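Local coordinates for ABC transporter binding protein AcbH (PDB 3OO8) that serves as the extracellular solute receptor of a bacterial ABC transporter, binding beta-D-galactopyranose for uptake, at residues Gly26-Asp38 against Thr57-Gln71. The protein carries 2 engineered substitutions. Residues are numbered along the deposited sequence; the frame is centred on the assembly and turned at random. Where two conformers were deposited one is given.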
loop_
_atom_site.group_PDB
_atom_site.type_symbol
_atom_site.label_atom_id
_atom_site.label_comp_id
_atom_site.label_asym_id
_atom_site.label_seq_id
_atom_site.Cartn_x
_atom_site.Cartn_y
_atom_site.Cartn_z
ATOM N N GLY A 26 0.812 -28.758 22.415
ATOM C CA GLY A 26 1.516 -27.624 21.743
ATOM C C GLY A 26 1.406 -27.645 20.225
ATOM O O GLY A 26 1.969 -26.783 19.544
ATOM N N ASN A 27 0.695 -28.633 19.687
ATOM C CA ASN A 27 0.526 -28.748 18.225
ATOM C C ASN A 27 -0.922 -29.025 17.819
ATOM O O ASN A 27 -1.151 -29.490 16.698
ATOM C CB ASN A 27 1.395 -29.880 17.637
ATOM C CG ASN A 27 2.886 -29.669 17.849
ATOM O OD1 ASN A 27 3.484 -30.250 18.758
ATOM N ND2 ASN A 27 3.499 -28.858 17.002
ATOM N N GLY A 28 -1.872 -28.772 18.728
ATOM C CA GLY A 28 -3.296 -29.104 18.527
ATOM C C GLY A 28 -3.932 -28.208 17.486
ATOM O O GLY A 28 -3.391 -27.133 17.215
ATOM N N PRO A 29 -5.068 -28.624 16.900
ATOM C CA PRO A 29 -5.680 -27.832 15.795
ATOM C C PRO A 29 -5.942 -26.375 16.163
ATOM O O PRO A 29 -6.565 -26.099 17.196
ATOM C CB PRO A 29 -7.021 -28.519 15.532
ATOM C CG PRO A 29 -6.914 -29.867 16.149
ATOM C CD PRO A 29 -5.842 -29.837 17.222
ATOM N N ILE A 30 -5.469 -25.457 15.326
ATOM C CA ILE A 30 -5.836 -24.048 15.481
ATOM C C ILE A 30 -6.975 -23.647 14.556
ATOM O O ILE A 30 -7.225 -24.313 13.566
ATOM C CB ILE A 30 -4.618 -23.111 15.273
ATOM C CG1 ILE A 30 -4.134 -23.121 13.822
ATOM C CG2 ILE A 30 -3.488 -23.496 16.213
ATOM C CD1 ILE A 30 -3.282 -21.885 13.415
ATOM N N THR A 31 -7.667 -22.555 14.881
ATOM C CA THR A 31 -8.585 -21.954 13.935
ATOM C C THR A 31 -7.949 -20.694 13.351
ATOM O O THR A 31 -7.095 -20.063 13.970
ATOM C CB THR A 31 -9.934 -21.621 14.591
ATOM O OG1 THR A 31 -9.716 -20.826 15.766
ATOM C CG2 THR A 31 -10.649 -22.937 14.963
ATOM N N PHE A 32 -8.399 -20.331 12.154
ATOM C CA PHE A 32 -7.801 -19.210 11.447
ATOM C C PHE A 32 -8.913 -18.353 10.877
ATOM O O PHE A 32 -9.685 -18.803 10.037
ATOM C CB PHE A 32 -6.922 -19.709 10.284
ATOM C CG PHE A 32 -5.719 -18.853 10.040
ATOM C CD1 PHE A 32 -4.463 -19.422 9.962
ATOM C CD2 PHE A 32 -5.857 -17.477 9.845
ATOM C CE1 PHE A 32 -3.337 -18.635 9.749
ATOM C CE2 PHE A 32 -4.725 -16.677 9.617
ATOM C CZ PHE A 32 -3.454 -17.275 9.593
ATOM N N GLY A 33 -8.994 -17.109 11.336
ATOM C CA GLY A 33 -9.988 -16.177 10.815
ATOM C C GLY A 33 -9.446 -15.580 9.544
ATOM O O GLY A 33 -8.382 -14.947 9.563
ATOM N N SER A 34 -10.156 -15.794 8.438
ATOM C CA SER A 34 -9.693 -15.352 7.144
ATOM C C SER A 34 -10.661 -14.469 6.367
ATOM O O SER A 34 -11.817 -14.829 6.171
ATOM C CB SER A 34 -9.318 -16.573 6.288
ATOM O OG SER A 34 -9.013 -16.191 4.954
ATOM N N ASN A 35 -10.163 -13.330 5.907
ATOM C CA ASN A 35 -10.905 -12.420 5.042
ATOM C C ASN A 35 -10.649 -12.714 3.566
ATOM O O ASN A 35 -11.042 -11.936 2.686
ATOM C CB ASN A 35 -10.574 -10.966 5.426
ATOM C CG ASN A 35 -9.108 -10.605 5.141
ATOM O OD1 ASN A 35 -8.412 -11.371 4.489
ATOM N ND2 ASN A 35 -8.663 -9.417 5.574
ATOM N N TYR A 36 -10.004 -13.835 3.245
ATOM C CA TYR A 36 -9.801 -14.184 1.833
ATOM C C TYR A 36 -11.062 -14.879 1.318
ATOM O O TYR A 36 -11.145 -16.103 1.282
ATOM C CB TYR A 36 -8.574 -15.076 1.620
ATOM C CG TYR A 36 -7.239 -14.409 1.906
ATOM C CD1 TYR A 36 -6.848 -13.283 1.213
ATOM C CD2 TYR A 36 -6.358 -14.950 2.857
ATOM C CE1 TYR A 36 -5.642 -12.681 1.452
ATOM C CE2 TYR A 36 -5.114 -14.355 3.106
ATOM C CZ TYR A 36 -4.778 -13.218 2.406
ATOM O OH TYR A 36 -3.574 -12.592 2.605
ATOM N N SER A 37 -12.040 -14.082 0.912
ATOM C CA SER A 37 -13.316 -14.659 0.486
ATOM C C SER A 37 -13.413 -14.766 -1.044
ATOM O O SER A 37 -14.175 -15.588 -1.550
ATOM C CB SER A 37 -14.492 -13.858 1.083
ATOM O OG SER A 37 -14.486 -12.507 0.639
ATOM N N ASP A 38 -12.641 -13.972 -1.784
ATOM C CA ASP A 38 -12.618 -14.098 -3.258
ATOM C C ASP A 38 -12.065 -15.478 -3.648
ATOM O O ASP A 38 -11.219 -16.057 -2.949
ATOM C CB ASP A 38 -11.797 -12.997 -3.937
ATOM C CG ASP A 38 -12.446 -11.627 -3.865
ATOM O OD1 ASP A 38 -13.636 -11.515 -3.517
ATOM O OD2 ASP A 38 -11.728 -10.653 -4.152
ATOM N N THR A 57 3.231 -29.582 11.506
ATOM C CA THR A 57 2.335 -30.592 12.114
ATOM C C THR A 57 1.030 -30.018 12.667
ATOM O O THR A 57 0.111 -30.759 13.060
ATOM C CB THR A 57 3.011 -31.581 13.121
ATOM O OG1 THR A 57 3.059 -30.983 14.422
ATOM C CG2 THR A 57 4.382 -32.041 12.663
ATOM N N VAL A 58 0.900 -28.686 12.664
ATOM C CA VAL A 58 -0.266 -28.104 13.316
ATOM C C VAL A 58 -1.462 -28.120 12.394
ATOM O O VAL A 58 -1.405 -27.534 11.310
ATOM C CB VAL A 58 0.011 -26.632 13.737
ATOM C CG1 VAL A 58 -1.284 -26.026 14.275
ATOM C CG2 VAL A 58 1.161 -26.617 14.810
ATOM N N PRO A 59 -2.544 -28.824 12.766
ATOM C CA PRO A 59 -3.668 -28.806 11.821
ATOM C C PRO A 59 -4.407 -27.469 11.905
ATOM O O PRO A 59 -4.360 -26.821 12.950
ATOM C CB PRO A 59 -4.561 -29.975 12.279
ATOM C CG PRO A 59 -3.693 -30.764 13.261
ATOM C CD PRO A 59 -2.754 -29.764 13.877
ATOM N N VAL A 60 -5.023 -27.047 10.806
ATOM C CA VAL A 60 -5.683 -25.741 10.737
ATOM C C VAL A 60 -7.087 -25.845 10.179
ATOM O O VAL A 60 -7.323 -26.472 9.141
ATOM C CB VAL A 60 -4.895 -24.776 9.799
ATOM C CG1 VAL A 60 -5.499 -23.367 9.773
ATOM C CG2 VAL A 60 -3.415 -24.702 10.205
ATOM N N THR A 61 -8.020 -25.181 10.863
ATOM C CA THR A 61 -9.353 -24.969 10.323
ATOM C C THR A 61 -9.511 -23.518 9.922
ATOM O O THR A 61 -9.406 -22.637 10.777
ATOM C CB THR A 61 -10.451 -25.322 11.366
ATOM O OG1 THR A 61 -10.431 -26.737 11.552
ATOM C CG2 THR A 61 -11.827 -24.950 10.801
ATOM N N VAL A 62 -9.802 -23.284 8.640
ATOM C CA VAL A 62 -9.934 -21.919 8.146
ATOM C C VAL A 62 -11.398 -21.525 8.227
ATOM O O VAL A 62 -12.267 -22.168 7.623
ATOM C CB VAL A 62 -9.424 -21.755 6.702
ATOM C CG1 VAL A 62 -9.537 -20.293 6.275
ATOM C CG2 VAL A 62 -7.972 -22.183 6.587
ATOM N N ASN A 63 -11.654 -20.466 8.987
ATOM C CA ASN A 63 -12.988 -19.904 9.125
ATOM C C ASN A 63 -13.030 -18.651 8.266
ATOM O O ASN A 63 -12.473 -17.622 8.645
ATOM C CB ASN A 63 -13.271 -19.602 10.606
ATOM C CG ASN A 63 -13.430 -20.868 11.448
ATOM O OD1 ASN A 63 -13.931 -21.885 10.967
ATOM N ND2 ASN A 63 -13.007 -20.819 12.711
ATOM N N THR A 64 -13.658 -18.760 7.092
ATOM C CA THR A 64 -13.710 -17.670 6.137
ATOM C C THR A 64 -14.938 -16.828 6.331
ATOM O O THR A 64 -16.034 -17.357 6.518
ATOM C CB THR A 64 -13.655 -18.197 4.688
ATOM O OG1 THR A 64 -12.435 -18.934 4.498
ATOM C CG2 THR A 64 -13.736 -17.065 3.671
ATOM N N THR A 65 -14.743 -15.517 6.332
ATOM C CA THR A 65 -15.837 -14.557 6.408
ATOM C C THR A 65 -15.723 -13.651 5.186
ATOM O O THR A 65 -14.622 -13.348 4.706
ATOM C CB THR A 65 -15.717 -13.698 7.674
ATOM O OG1 THR A 65 -15.896 -14.540 8.806
ATOM C CG2 THR A 65 -16.758 -12.589 7.720
ATOM N N ASP A 66 -16.865 -13.242 4.652
ATOM C CA ASP A 66 -16.870 -12.244 3.599
ATOM C C ASP A 66 -15.878 -11.126 3.903
ATOM O O ASP A 66 -15.849 -10.576 5.008
ATOM C CB ASP A 66 -18.259 -11.614 3.511
ATOM C CG ASP A 66 -18.285 -10.463 2.555
ATOM O OD1 ASP A 66 -18.169 -10.728 1.339
ATOM O OD2 ASP A 66 -18.380 -9.300 3.022
ATOM N N HIS A 67 -15.054 -10.795 2.920
ATOM C CA HIS A 67 -13.969 -9.836 3.115
ATOM C C HIS A 67 -14.363 -8.535 3.809
ATOM O O HIS A 67 -13.784 -8.166 4.835
ATOM C CB HIS A 67 -13.250 -9.532 1.792
ATOM C CG HIS A 67 -12.015 -8.708 1.960
ATOM N ND1 HIS A 67 -12.019 -7.331 1.880
ATOM C CD2 HIS A 67 -10.740 -9.066 2.252
ATOM C CE1 HIS A 67 -10.793 -6.878 2.082
ATOM N NE2 HIS A 67 -9.992 -7.910 2.284
ATOM N N ASN A 68 -15.342 -7.842 3.242
ATOM C CA ASN A 68 -15.769 -6.563 3.782
ATOM C C ASN A 68 -16.372 -6.690 5.163
ATOM O O ASN A 68 -16.110 -5.869 6.032
ATOM C CB ASN A 68 -16.720 -5.870 2.808
ATOM C CG ASN A 68 -15.986 -5.275 1.629
ATOM O OD1 ASN A 68 -14.750 -5.211 1.604
ATOM N ND2 ASN A 68 -16.743 -4.847 0.628
ATOM N N THR A 69 -17.167 -7.733 5.358
ATOM C CA THR A 69 -17.763 -8.012 6.660
ATOM C C THR A 69 -16.719 -8.217 7.735
ATOM O O THR A 69 -16.859 -7.688 8.834
ATOM C CB THR A 69 -18.672 -9.236 6.613
ATOM O OG1 THR A 69 -19.612 -9.038 5.554
ATOM C CG2 THR A 69 -19.404 -9.419 7.920
ATOM N N PHE A 70 -15.696 -9.020 7.425
ATOM C CA PHE A 70 -14.608 -9.264 8.379
ATOM C C PHE A 70 -13.955 -7.931 8.772
ATOM O O PHE A 70 -13.711 -7.672 9.960
ATOM C CB PHE A 70 -13.550 -10.201 7.752
ATOM C CG PHE A 70 -12.531 -10.687 8.733
ATOM C CD1 PHE A 70 -12.795 -11.844 9.482
ATOM C CD2 PHE A 70 -11.314 -10.005 8.901
ATOM C CE1 PHE A 70 -11.874 -12.317 10.434
ATOM C CE2 PHE A 70 -10.387 -10.464 9.862
ATOM C CZ PHE A 70 -10.664 -11.625 10.599
ATOM N N GLN A 71 -13.649 -7.099 7.783
ATOM C CA GLN A 71 -13.032 -5.805 8.035
ATOM C C GLN A 71 -13.944 -5.020 8.991
ATOM O O GLN A 71 -13.512 -4.523 10.037
ATOM C CB GLN A 71 -12.920 -5.034 6.710
ATOM C CG GLN A 71 -12.310 -5.862 5.585
ATOM C CD GLN A 71 -10.950 -6.416 5.938
ATOM O OE1 GLN A 71 -10.796 -7.618 6.133
ATOM N NE2 GLN A 71 -9.956 -5.541 6.028
HETATM O O HOH W 1 -10.327 -17.878 3.214
#
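Strands 30-34 and 60-64 are the two parallel strands of a beta-alpha-beta unit, joined through helix 39-56, and beyond their C-terminal ends lie His67 and Gln71 of the galactose site. Six backbone hydrogen bonds zip them together, from Ile30 N to Pro59 O (3.0 Å) at one end to Thr65 N to Ser34 O (3.0 Å) at the other. On the face carrying Ile30, Phe32 and Ser34, Val60 touches two neighbours at once: CG2 lies beside Ile30 CG1, while CG1 meets CB of Phe32 at 4.0 Å, near the plane of the ring. Phe45 of helix 39-56 meets the Phe32 ring edge-to-face. Further along, a water bridges Ser34 OG, Thr64 OG1 and the carbonyl of Tyr36, and Ser34 OG also accepts from Tyr36 N in an ST turn.

Past the strands, Ser37 OG accepts from His67 N (2.9 Å) in the first turn of helix 67-79. Asn35 CB rests against Phe70 CD2 (3.7 Å); with CG between the backbone N and the carbonyl carbon (chi1 66°), the amide turns to Gln71 and, in the conformer given, ND2 donates to Gln71 OE1 (2.8 Å), the amide planes 44° apart. Asn35 O lies at the edge of the His67 ring, in its plane, 2.9 Å from CD2. Replacing Asn35 by an alanine would probably leave Gln71 OE1 without this donor and the Gln71 amide freer to turn. His67 and Gln71 bind beta-D-galactose in this protein, though none is bound in this model, so Asn35 is probably a second-shell residue, at the end of a parallel beta-alpha-beta unit of this class 2 solute-binding protein fold.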